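Local coordinates for universal stress protein MT1672 (Mycobacterium tuberculosis, PDB 1TQ8) that is of unestablished function but, as a member of the universal stress protein A family, probably takes part in the stress response, at residues I79-I82 against L83-K87. Sequence-based numbering, arbitrary orientation.
Sequences IYEI and LHDAK
Leu83 turns its isobutyl group back so that CD1 touches both Ile79 and Tyr80, one turn back on the helix 79-91. Its CG lies beside its own backbone N and away from its carbonyl carbon (chi1 -71°), which swings the branch back along the helix, and Leu83 CG passes 3.3 Å from Ile79 O. Leu83 CD1 reaches on to Ile79 CG1 at 4.2 Å. The same methyl meets the tyrosine ring obliquely, with Leu83 CD1 4.3 Å from Tyr80 CD2. Ile79 also lays its CG2 methyl over one face of that ring, offset toward the rim, so the phenol has aliphatic neighbours from both residues.

Beneath the side chains run four consecutive i to i+4 bonds of regular alpha helix, from Leu83 N to Ile79 O, His84 N to Tyr80 O, Asp85 N to Glu81 O and Ala86 N to Ile82 O. Of these, Asp85 to Glu81 is the straightest.

On the outer side, Glu81 and Asp85 run alongside each other and point the same way. Glu81 is extended from a CG anti to its N, and Glu81 CG sits 3.8 Å from Asp85 OD2. Asp85 keeps its CG beside its own N (chi1 -64°), folding the carboxylate back over the Glu81 carbonyl: Asp85 CG is 3.2 Å from Glu81 O. Asp85 OD2 comes within 3.4 Å of Glu81 O, two acceptors with no bond between them. The two carboxylates are turned 80° apart, with Glu81 OE1 4.4 Å from Asp85 OD2.

Ile79 and Leu83 both rest on Ser51 of strand 46-52, Ala86 on Ile49, while Tyr80 and Leu83 reach Glu100 and Pro102 of strand 97-103. The chemistry is that of an amphipathic helix: a mainly apolar side packed on the strands, and an acidic pair whose mutual repulsion would probably raise the affinity of one carboxylate for a proton.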
# COMPACT_ATOMS: atom_id res chain seq x y z
N ILE A 79 5.41 20.27 19.94
CA ILE A 79 4.59 20.16 18.75
C ILE A 79 4.02 21.54 18.36
O ILE A 79 3.84 21.83 17.18
CB ILE A 79 3.46 19.11 18.95
CG1 ILE A 79 2.65 18.97 17.66
CG2 ILE A 79 2.58 19.48 20.13
CD1 ILE A 79 1.55 17.92 17.76
N TYR A 80 3.77 22.40 19.35
CA TYR A 80 3.23 23.72 19.05
C TYR A 80 4.22 24.63 18.31
O TYR A 80 3.80 25.49 17.52
CB TYR A 80 2.73 24.39 20.33
CG TYR A 80 1.47 23.73 20.85
CD1 TYR A 80 1.50 22.91 21.98
CD2 TYR A 80 0.26 23.85 20.16
CE1 TYR A 80 0.38 22.24 22.40
CE2 TYR A 80 -0.88 23.18 20.59
CZ TYR A 80 -0.81 22.37 21.71
OH TYR A 80 -1.93 21.69 22.15
N GLU A 81 5.51 24.45 18.53
CA GLU A 81 6.52 25.25 17.84
C GLU A 81 6.52 24.83 16.37
O GLU A 81 6.58 25.67 15.47
CB GLU A 81 7.90 25.03 18.46
CG GLU A 81 9.00 25.75 17.72
CD GLU A 81 10.33 25.70 18.44
OE1 GLU A 81 11.30 26.31 17.95
OE2 GLU A 81 10.42 25.05 19.51
N ILE A 82 6.47 23.52 16.15
CA ILE A 82 6.42 22.96 14.81
C ILE A 82 5.16 23.48 14.12
O ILE A 82 5.20 23.87 12.96
CB ILE A 82 6.37 21.42 14.86
CG1 ILE A 82 7.73 20.87 15.31
CG2 ILE A 82 5.97 20.85 13.50
CD1 ILE A 82 7.73 19.39 15.59
N LEU A 83 4.04 23.48 14.82
CA LEU A 83 2.81 23.95 14.21
C LEU A 83 2.93 25.43 13.88
O LEU A 83 2.57 25.87 12.79
CB LEU A 83 1.61 23.69 15.12
CG LEU A 83 1.23 22.21 15.22
CD1 LEU A 83 0.13 22.04 16.25
CD2 LEU A 83 0.77 21.67 13.86
N HIS A 84 3.46 26.20 14.83
CA HIS A 84 3.64 27.64 14.65
C HIS A 84 4.51 27.91 13.41
O HIS A 84 4.15 28.72 12.55
CB HIS A 84 4.30 28.25 15.89
CG HIS A 84 4.69 29.68 15.72
ND1 HIS A 84 3.78 30.72 15.79
CD2 HIS A 84 5.89 30.25 15.44
CE1 HIS A 84 4.41 31.86 15.56
NE2 HIS A 84 5.69 31.60 15.34
N ASP A 85 5.65 27.24 13.31
CA ASP A 85 6.52 27.44 12.17
C ASP A 85 5.82 27.04 10.88
O ASP A 85 5.95 27.73 9.86
CB ASP A 85 7.81 26.66 12.34
CG ASP A 85 8.63 27.14 13.52
OD1 ASP A 85 8.40 28.29 13.99
OD2 ASP A 85 9.52 26.39 13.98
N ALA A 86 5.08 25.94 10.90
CA ALA A 86 4.39 25.51 9.69
C ALA A 86 3.40 26.59 9.27
O ALA A 86 3.23 26.87 8.10
CB ALA A 86 3.65 24.19 9.93
N LYS A 87 2.74 27.18 10.26
CA LYS A 87 1.77 28.22 9.98
C LYS A 87 2.49 29.42 9.36
O LYS A 87 1.98 30.03 8.43
CB LYS A 87 1.08 28.60 11.29
CG LYS A 87 -0.11 29.51 11.16
CD LYS A 87 -0.85 29.57 12.49
CE LYS A 87 -1.87 30.70 12.52
NZ LYS A 87 -2.50 30.83 13.87